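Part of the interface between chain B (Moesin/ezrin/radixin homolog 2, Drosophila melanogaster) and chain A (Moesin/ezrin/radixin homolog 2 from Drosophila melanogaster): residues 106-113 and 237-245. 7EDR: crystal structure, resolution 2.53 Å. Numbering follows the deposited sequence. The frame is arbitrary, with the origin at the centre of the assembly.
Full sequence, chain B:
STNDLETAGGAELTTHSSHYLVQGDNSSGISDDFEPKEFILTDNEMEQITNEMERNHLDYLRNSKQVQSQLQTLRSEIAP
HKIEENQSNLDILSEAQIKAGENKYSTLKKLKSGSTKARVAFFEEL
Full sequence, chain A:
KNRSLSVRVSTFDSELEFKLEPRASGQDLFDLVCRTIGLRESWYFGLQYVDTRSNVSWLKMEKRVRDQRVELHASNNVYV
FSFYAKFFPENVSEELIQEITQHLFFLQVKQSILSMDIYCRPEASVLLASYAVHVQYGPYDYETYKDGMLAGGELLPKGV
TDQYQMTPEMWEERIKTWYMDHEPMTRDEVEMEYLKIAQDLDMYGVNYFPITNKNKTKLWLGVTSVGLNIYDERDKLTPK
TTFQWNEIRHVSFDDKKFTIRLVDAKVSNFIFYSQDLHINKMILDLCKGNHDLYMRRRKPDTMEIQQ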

# COMPACT_ATOMS: atom_id res chain seq x y z
N SER B 106 -2.16 2.00 -28.35
CA SER B 106 -3.18 2.87 -28.93
C SER B 106 -4.28 2.05 -29.61
O SER B 106 -5.47 2.38 -29.50
CB SER B 106 -2.55 3.85 -29.91
OG SER B 106 -1.77 3.16 -30.87
N THR B 107 -3.90 0.97 -30.28
CA THR B 107 -4.90 0.11 -30.91
C THR B 107 -5.85 -0.47 -29.87
O THR B 107 -7.08 -0.40 -30.04
CB THR B 107 -4.21 -1.02 -31.66
OG1 THR B 107 -3.36 -0.47 -32.67
CG2 THR B 107 -5.24 -1.94 -32.29
N LEU B 108 -5.31 -1.06 -28.81
CA LEU B 108 -6.16 -1.66 -27.79
C LEU B 108 -7.02 -0.60 -27.12
O LEU B 108 -8.21 -0.84 -26.87
CB LEU B 108 -5.31 -2.40 -26.75
CG LEU B 108 -4.94 -3.84 -27.09
CD1 LEU B 108 -3.78 -4.31 -26.24
CD2 LEU B 108 -6.14 -4.74 -26.92
N LYS B 109 -6.45 0.58 -26.82
CA LYS B 109 -7.23 1.65 -26.21
C LYS B 109 -8.38 2.07 -27.12
O LYS B 109 -9.49 2.36 -26.65
CB LYS B 109 -6.35 2.86 -25.91
CG LYS B 109 -7.08 3.89 -25.08
CD LYS B 109 -6.21 5.06 -24.67
CE LYS B 109 -7.02 6.02 -23.78
NZ LYS B 109 -6.32 7.31 -23.50
N LYS B 110 -8.11 2.12 -28.42
CA LYS B 110 -9.15 2.49 -29.38
C LYS B 110 -10.27 1.45 -29.37
O LYS B 110 -11.45 1.80 -29.29
CB LYS B 110 -8.52 2.67 -30.77
CG LYS B 110 -9.46 3.18 -31.87
CD LYS B 110 -9.87 1.98 -32.75
CE LYS B 110 -11.28 2.15 -33.36
NZ LYS B 110 -12.00 0.82 -33.49
N LEU B 111 -9.92 0.16 -29.41
CA LEU B 111 -10.94 -0.89 -29.41
C LEU B 111 -11.78 -0.86 -28.13
O LEU B 111 -13.00 -1.10 -28.18
CB LEU B 111 -10.29 -2.26 -29.58
CG LEU B 111 -9.53 -2.59 -30.87
CD1 LEU B 111 -8.98 -4.00 -30.80
CD2 LEU B 111 -10.42 -2.44 -32.09
N LYS B 112 -11.16 -0.60 -26.98
CA LYS B 112 -11.92 -0.66 -25.73
C LYS B 112 -12.83 0.55 -25.56
O LYS B 112 -13.76 0.49 -24.75
CB LYS B 112 -10.98 -0.77 -24.51
CG LYS B 112 -10.12 -2.03 -24.41
CD LYS B 112 -8.76 -1.64 -23.78
CE LYS B 112 -7.80 -2.80 -23.60
NZ LYS B 112 -8.08 -3.56 -22.34
N SER B 113 -12.58 1.63 -26.29
CA SER B 113 -13.43 2.81 -26.18
C SER B 113 -14.83 2.56 -26.73
O SER B 113 -15.75 3.33 -26.42
CB SER B 113 -12.80 4.00 -26.91
OG SER B 113 -13.24 4.04 -28.25
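Chain A, residues 237-245: LTPKTTFQW

Chain A lies across one side of a chain B helix, first as a loop and then as a strand. Residues 106-112 of chain B belong to a helix that begins earlier in the chain, held by the regular backbone hydrogen bonds Lys B110 N to Ser B106 O (2.9 Å), Leu B111 N to Thr B107 O (3.0 Å) and Lys B112 N to Leu B108 O (3.0 Å). Near Ser B113 the backbone bond from Ser B113 N to Lys B109 O (3.2 Å) is weak, and Ser B113 N also reaches Lys B110 O at 3.2 Å; the side chain folds back as well, Ser B113 OG donating to Lys B110 O at 3.1 Å. In chain A, residues 241-244 form a strand with extended phi/psi values, from -150/173 at Thr A241 to -82/155 at Gln A244, whereas Lys A240 has a compact -88/-34. Strand and helix axes cross nearly at right angles, with a signed crossing angle of -79° and a closest approach of 7.8 Å. The nearest CA atoms of the two stretches are Leu B111 CA and Thr A241 CA, 6.0 Å apart; Thr B107 CA and Thr A238 CA are 7.7 Å apart.

The alternation of the strand decides which side chains meet the helix. CA-to-CB points toward chain B at Thr A242 and Gln A244, and away from it at Thr A241 and Phe A243. On the helix, Thr B107 and Leu B111, one turn apart, point toward chain A, while Leu B108 and Lys B112 start sideways and bring their ends nearer.

Apolar contacts make up much of the junction. Pro A239 meets two leucines, its CG lying 4.2 Å from Leu B108 CD2 and 4.2 Å from Leu B111 CD1. The methyl of Thr A242 is shared by three helix residues: its CG2 is 3.7 Å from Leu B108 CD2, 4.0 Å from Leu B111 CB and 3.8 Å from Lys B112 CG, so the aliphatic part of the lysine also packs here. Farther back along both stretches, Thr B107 CG2 touches Thr A238 CG2 at 3.8 Å, methyl to methyl.

Leu B111 also packs against the main chain. Its CD1 lies 3.6 Å from Pro A239 O and 3.8 Å from Thr A241 CA, and its CD2 is 3.5 Å from Lys A240 O. These are van der Waals contacts, since a leucine methyl offers no polar hydrogen to the carbonyls; they set the side chain directly against the chain A backbone.

No direct hydrogen bond joins the two stretches. One water provides a polar link at Lys B112: it accepts from Lys B112 NZ at 2.8 Å and donates to Thr A242 OG1 at 2.9 Å. Thr A242 thus uses both branches, its methyl against the helix and its hydroxyl toward the water. Lys B112 NZ and Gln A244 OE1 are modelled 2.2 Å apart, too short for a hydrogen bond.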

# COMPACT_ATOMS: atom_id res chain seq x y z
N LEU A 237 -0.83 -9.93 -35.11
CA LEU A 237 -0.29 -8.76 -34.44
C LEU A 237 -1.39 -7.87 -33.88
O LEU A 237 -1.32 -7.43 -32.72
CB LEU A 237 0.58 -7.96 -35.41
CG LEU A 237 1.69 -8.71 -36.15
CD1 LEU A 237 2.53 -7.72 -36.94
CD2 LEU A 237 2.55 -9.48 -35.18
N THR A 238 -2.41 -7.58 -34.68
CA THR A 238 -3.40 -6.58 -34.31
C THR A 238 -4.75 -7.23 -34.04
O THR A 238 -5.37 -7.77 -34.98
CB THR A 238 -3.53 -5.51 -35.39
OG1 THR A 238 -2.28 -4.80 -35.51
CG2 THR A 238 -4.62 -4.53 -35.00
N PRO A 239 -5.24 -7.21 -32.81
CA PRO A 239 -6.57 -7.77 -32.52
C PRO A 239 -7.67 -7.03 -33.26
O PRO A 239 -7.56 -5.84 -33.56
CB PRO A 239 -6.70 -7.61 -31.00
CG PRO A 239 -5.66 -6.60 -30.61
CD PRO A 239 -4.56 -6.71 -31.60
N LYS A 240 -8.74 -7.75 -33.58
CA LYS A 240 -9.89 -7.13 -34.23
C LYS A 240 -10.88 -6.56 -33.23
O LYS A 240 -11.49 -5.52 -33.49
CB LYS A 240 -10.58 -8.13 -35.16
CG LYS A 240 -9.74 -8.48 -36.40
CD LYS A 240 -9.43 -7.24 -37.24
CE LYS A 240 -8.48 -7.56 -38.42
NZ LYS A 240 -7.09 -6.99 -38.24
N THR A 241 -11.02 -7.21 -32.08
CA THR A 241 -11.70 -6.64 -30.93
C THR A 241 -11.07 -7.24 -29.68
O THR A 241 -10.23 -8.14 -29.76
CB THR A 241 -13.22 -6.90 -30.98
OG1 THR A 241 -13.87 -6.05 -30.03
CG2 THR A 241 -13.54 -8.36 -30.67
N THR A 242 -11.47 -6.72 -28.52
CA THR A 242 -10.92 -7.19 -27.26
C THR A 242 -11.91 -6.94 -26.13
O THR A 242 -12.85 -6.15 -26.26
CB THR A 242 -9.59 -6.50 -26.93
OG1 THR A 242 -9.01 -7.12 -25.77
CG2 THR A 242 -9.81 -5.02 -26.67
N PHE A 243 -11.70 -7.65 -25.03
CA PHE A 243 -12.49 -7.53 -23.81
C PHE A 243 -11.55 -7.61 -22.63
O PHE A 243 -10.78 -8.56 -22.51
CB PHE A 243 -13.53 -8.64 -23.70
CG PHE A 243 -14.51 -8.67 -24.83
CD1 PHE A 243 -14.24 -9.39 -25.99
CD2 PHE A 243 -15.71 -7.99 -24.73
CE1 PHE A 243 -15.14 -9.42 -27.03
CE2 PHE A 243 -16.62 -8.01 -25.77
CZ PHE A 243 -16.34 -8.72 -26.92
N GLN A 244 -11.61 -6.60 -21.76
CA GLN A 244 -10.73 -6.48 -20.61
C GLN A 244 -11.24 -7.34 -19.45
O GLN A 244 -12.44 -7.62 -19.35
CB GLN A 244 -10.64 -5.02 -20.19
CG GLN A 244 -9.37 -4.64 -19.51
CD GLN A 244 -9.17 -3.15 -19.53
OE1 GLN A 244 -8.49 -2.60 -20.41
NE2 GLN A 244 -9.80 -2.47 -18.57
N TRP A 245 -10.32 -7.74 -18.55
CA TRP A 245 -10.68 -8.69 -17.50
C TRP A 245 -11.83 -8.18 -16.62
O TRP A 245 -12.75 -8.93 -16.29
CB TRP A 245 -9.47 -9.07 -16.63
CG TRP A 245 -8.58 -10.05 -17.33
CD1 TRP A 245 -7.23 -9.92 -17.55
CD2 TRP A 245 -8.97 -11.31 -17.93
NE1 TRP A 245 -6.77 -11.01 -18.26
CE2 TRP A 245 -7.81 -11.87 -18.50
CE3 TRP A 245 -10.18 -11.99 -18.05
CZ2 TRP A 245 -7.84 -13.09 -19.17
CZ3 TRP A 245 -10.19 -13.22 -18.71
CH2 TRP A 245 -9.03 -13.75 -19.25
O HOH W 1 -7.99 -6.19 -23.22